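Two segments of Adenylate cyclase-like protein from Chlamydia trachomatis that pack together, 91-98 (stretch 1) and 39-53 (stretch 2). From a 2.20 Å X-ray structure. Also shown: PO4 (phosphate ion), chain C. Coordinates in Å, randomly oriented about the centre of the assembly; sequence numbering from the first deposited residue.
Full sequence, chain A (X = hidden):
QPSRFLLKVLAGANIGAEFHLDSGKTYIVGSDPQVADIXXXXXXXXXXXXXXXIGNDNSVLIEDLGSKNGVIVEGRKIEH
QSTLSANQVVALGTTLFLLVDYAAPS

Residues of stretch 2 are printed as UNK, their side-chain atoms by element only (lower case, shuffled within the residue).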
# COMPACT_ATOMS: atom_id res chain seq x y z
N ALA A 91 -2.98 -7.20 0.91
CA ALA A 91 -4.45 -7.17 0.85
C ALA A 91 -5.02 -6.05 1.77
O ALA A 91 -4.75 -6.01 2.97
CB ALA A 91 -5.01 -8.53 1.29
N LEU A 92 -5.81 -5.17 1.15
CA LEU A 92 -6.60 -4.13 1.85
C LEU A 92 -8.05 -4.33 1.46
O LEU A 92 -8.42 -4.01 0.36
CB LEU A 92 -6.18 -2.72 1.43
CG LEU A 92 -4.69 -2.34 1.59
CD1 LEU A 92 -4.53 -0.83 1.30
CD2 LEU A 92 -4.21 -2.75 2.96
N GLY A 93 -8.85 -4.84 2.37
CA GLY A 93 -10.22 -5.17 2.06
C GLY A 93 -10.14 -6.29 1.04
O GLY A 93 -9.44 -7.27 1.24
N THR A 94 -10.82 -6.10 -0.08
CA THR A 94 -10.84 -7.09 -1.15
C THR A 94 -9.85 -6.68 -2.25
O THR A 94 -9.72 -7.36 -3.26
CB THR A 94 -12.24 -7.21 -1.75
OG1 THR A 94 -12.59 -5.95 -2.32
CG2 THR A 94 -13.25 -7.56 -0.69
N THR A 95 -9.13 -5.58 -2.02
CA THR A 95 -8.17 -5.10 -2.98
C THR A 95 -6.76 -5.69 -2.72
O THR A 95 -6.34 -5.89 -1.60
CB THR A 95 -8.18 -3.55 -3.03
OG1 THR A 95 -9.45 -3.12 -3.56
CG2 THR A 95 -7.05 -3.00 -3.90
N LEU A 96 -6.06 -6.02 -3.79
CA LEU A 96 -4.75 -6.65 -3.74
C LEU A 96 -3.77 -5.72 -4.42
O LEU A 96 -4.09 -5.10 -5.41
CB LEU A 96 -4.78 -8.02 -4.43
CG LEU A 96 -5.57 -9.17 -3.79
CD1 LEU A 96 -5.54 -10.48 -4.71
CD2 LEU A 96 -5.14 -9.49 -2.35
N PHE A 97 -2.60 -5.57 -3.85
CA PHE A 97 -1.52 -4.84 -4.52
C PHE A 97 -0.15 -5.31 -4.14
O PHE A 97 0.04 -6.08 -3.19
CB PHE A 97 -1.65 -3.35 -4.32
CG PHE A 97 -1.26 -2.86 -2.95
CD1 PHE A 97 0.09 -2.62 -2.64
CD2 PHE A 97 -2.22 -2.57 -2.01
CE1 PHE A 97 0.47 -2.10 -1.40
CE2 PHE A 97 -1.84 -2.08 -0.76
CZ PHE A 97 -0.47 -1.83 -0.46
N LEU A 98 0.81 -4.90 -4.93
CA LEU A 98 2.21 -5.18 -4.58
C LEU A 98 3.16 -4.15 -5.12
O LEU A 98 2.77 -3.32 -5.96
CB LEU A 98 2.65 -6.59 -5.01
CG LEU A 98 2.76 -7.00 -6.46
CD1 LEU A 98 3.44 -6.01 -7.37
CD2 LEU A 98 3.54 -8.29 -6.41
N UNK A 39 -5.97 6.55 -4.29
CA UNK A 39 -7.37 6.43 -3.94
C UNK A 39 -7.96 5.20 -4.66
O UNK A 39 -8.00 5.13 -5.89
c UNK A 39 -8.15 7.71 -4.25
c UNK A 39 -7.40 8.90 -3.74
c UNK A 39 -9.63 7.62 -3.67
N UNK A 40 -8.45 4.27 -3.85
CA UNK A 40 -9.12 3.04 -4.33
C UNK A 40 -10.60 3.05 -3.92
O UNK A 40 -10.94 3.14 -2.74
c UNK A 40 -6.35 0.75 -2.71
c UNK A 40 -6.91 1.75 -3.75
c UNK A 40 -8.45 1.79 -3.74
c UNK A 40 -6.44 1.46 -5.18
N UNK A 41 -11.48 2.94 -4.90
CA UNK A 41 -12.93 3.16 -4.67
C UNK A 41 -13.71 2.01 -3.98
O UNK A 41 -14.89 2.12 -3.78
o UNK A 41 -13.38 2.56 -6.98
c UNK A 41 -13.61 3.54 -5.99
N UNK A 42 -13.04 0.96 -3.56
CA UNK A 42 -13.66 -0.21 -2.94
C UNK A 42 -14.17 0.07 -1.52
O UNK A 42 -13.44 0.49 -0.63
c UNK A 42 -12.65 -1.35 -2.97
o UNK A 42 -12.18 -3.36 -1.84
c UNK A 42 -13.10 -2.60 -2.24
o UNK A 42 -14.33 -2.84 -2.07
N UNK A 43 -15.45 -0.22 -1.33
CA UNK A 43 -16.17 -0.06 -0.05
C UNK A 43 -15.46 -0.64 1.18
O UNK A 43 -15.71 -0.20 2.29
s UNK A 43 -19.39 1.48 -0.09
c UNK A 43 -18.28 2.84 -0.57
c UNK A 43 -17.56 -0.71 -0.16
c UNK A 43 -18.61 0.08 -0.96
N UNK A 44 -14.61 -1.64 0.99
CA UNK A 44 -13.94 -2.37 2.09
C UNK A 44 -12.58 -1.75 2.47
O UNK A 44 -11.83 -2.30 3.29
o UNK A 44 -12.83 -3.95 0.65
c UNK A 44 -13.77 -3.85 1.72
N UNK A 45 -12.28 -0.64 1.81
CA UNK A 45 -11.08 0.17 2.08
C UNK A 45 -11.44 1.43 2.93
O UNK A 45 -12.27 2.29 2.58
c UNK A 45 -9.04 1.32 1.00
c UNK A 45 -9.32 -0.61 -1.40
c UNK A 45 -10.32 0.51 0.75
c UNK A 45 -9.89 -0.80 0.04
N UNK A 46 -10.79 1.54 4.07
CA UNK A 46 -10.93 2.70 4.93
C UNK A 46 -10.60 4.02 4.20
O UNK A 46 -9.87 4.03 3.20
c UNK A 46 -10.09 2.51 6.19
o UNK A 46 -10.75 1.56 7.01
N UNK A 47 -11.18 5.10 4.67
CA UNK A 47 -10.99 6.42 4.07
C UNK A 47 -9.47 6.68 3.93
O UNK A 47 -8.97 7.08 2.88
n UNK A 47 -15.27 6.27 7.33
n UNK A 47 -15.21 8.18 6.00
c UNK A 47 -15.88 7.21 6.63
c UNK A 47 -13.12 7.47 4.90
c UNK A 47 -11.62 7.49 4.92
c UNK A 47 -13.76 8.35 5.97
n UNK A 47 -17.20 7.20 6.62
N UNK A 48 -8.77 6.36 4.98
CA UNK A 48 -7.32 6.20 4.95
C UNK A 48 -6.94 4.93 5.68
O UNK A 48 -7.25 4.73 6.82
n UNK A 48 -6.97 9.89 8.11
c UNK A 48 -6.82 7.72 7.02
c UNK A 48 -6.20 9.06 7.43
o UNK A 48 -5.02 9.34 7.12
c UNK A 48 -6.59 7.45 5.51
N UNK A 49 -6.27 4.06 4.97
CA UNK A 49 -6.20 2.70 5.38
C UNK A 49 -4.79 2.26 5.82
O UNK A 49 -4.60 1.59 6.83
c UNK A 49 -6.90 0.42 4.54
c UNK A 49 -8.06 -1.42 4.84
c UNK A 49 -6.65 1.85 4.19
n UNK A 49 -6.80 -1.68 5.19
n UNK A 49 -8.15 -0.17 4.43
c UNK A 49 -6.07 -0.54 5.00
N UNK A 50 -3.83 2.59 4.97
CA UNK A 50 -2.46 2.10 5.06
C UNK A 50 -1.57 3.24 4.62
O UNK A 50 -1.95 4.04 3.80
c UNK A 50 -2.21 0.87 4.15
N UNK A 51 -0.35 3.25 5.15
CA UNK A 51 0.63 4.23 4.77
C UNK A 51 1.88 3.53 4.34
O UNK A 51 2.28 2.59 4.96
c UNK A 51 1.57 6.40 5.46
n UNK A 51 0.62 8.98 8.15
c UNK A 51 1.37 7.79 7.54
c UNK A 51 1.04 7.69 6.14
c UNK A 51 0.94 5.15 5.94
N UNK A 52 2.46 3.98 3.24
CA UNK A 52 3.65 3.35 2.68
C UNK A 52 4.76 4.37 2.69
O UNK A 52 4.66 5.42 2.11
c UNK A 52 4.70 2.17 0.59
c UNK A 52 2.22 1.83 1.23
c UNK A 52 3.40 2.80 1.22
c UNK A 52 1.82 1.30 -0.20
N UNK A 53 5.81 4.05 3.41
CA UNK A 53 6.93 4.96 3.62
C UNK A 53 8.12 4.42 2.90
O UNK A 53 8.62 3.34 3.20
c UNK A 53 8.59 5.86 5.36
c UNK A 53 5.75 5.30 7.17
c UNK A 53 6.08 5.85 5.81
c UNK A 53 7.23 5.10 5.12
P PO4 C . -12.78 4.05 8.28
O1 PO4 C . -11.62 3.77 9.19
O2 PO4 C . -13.04 2.68 7.60
O3 PO4 C . -14.00 4.51 9.07
O4 PO4 C . -12.64 5.12 7.24

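Position 39 carries three carbons, one bearing the other two, out of reach of stretch 1: Val39. Position 40 has four carbons forked at the second, and a terminal carbon lies 4.0 Å from Thr95 CG2; the late fork gives Leu40. Position 41, one carbon then one oxygen, points away and is Ser41.

Position 42 has two carbons, the second carrying two oxygens. One oxygen is 2.7 Å from Thr94 OG1 and 3.2 Å from Thr95 OG1, both hydroxyls donating to it. A carboxylate on so short a stem is Asp42, and the shared acceptor is OD2. Position 43 is unbranched, two carbons, a sulfur and a carbon, its end leading away: Met43.

Position 44 is one carbon and one oxygen, the oxygen 3.0 Å from Thr94 N, which donates to it at 146°, and 3.2 Å from Gly93 CA. This is Ser44; its OG in turn donates to Asp42 OD2 at 2.6 Å. Position 45 has four carbons forked at the first, one arm two carbons long, with a carbon of that arm 3.5 Å from Leu92 O: Ile45. Its CD1 lies 3.3 Å from Thr95 OG1.

Position 46, one carbon and one oxygen, makes no contact with stretch 1; its oxygen is 2.6 Å from phosphate O2, a hydrogen bond from Ser46. At 47, three carbons, a nitrogen and a carbon bearing two more nitrogens define Arg47, whose backbone N and NH1 bond phosphate O4 at 3.0 and 2.9 Å. Position 48 has three carbons, the third carrying oxygen and nitrogen. The terminal oxygen and nitrogen on one carbon make an amide, and three carbons make it Gln48, which stays out of reach of stretch 1.

Position 49 is one carbon and a five-membered ring with two nitrogens. Leu92 CB sits 4.1 Å from the ring centroid, 14° off its normal, a CH-pi contact over one face of His49. Position 50 has a single carbon, CB, 4.0 Å from Leu92 CD1: Ala50. Position 51, four carbons in a row ending in nitrogen, is Lys51, out of reach. Position 52 has four carbons forked at the first, the long arm ending 3.9 Å from Phe97 CE1: Ile52. Position 53 repeats that fork without contact: Ile53.

The contact joins two turns. Asp42 OD2 accepts three hydroxyls, while Ser44 OG links it to the backbone of the type II' turn Leu92-Thr95. At Gly93, phi is 65°, and an ideal CB would lie 2.0 Å from Ser44 OG, so glycine permits this approach. Leu92 and Phe97 add apolar packing, within 473 Å² buried.

Stretch 2 (39-53) VLSDMSISRQHAKII
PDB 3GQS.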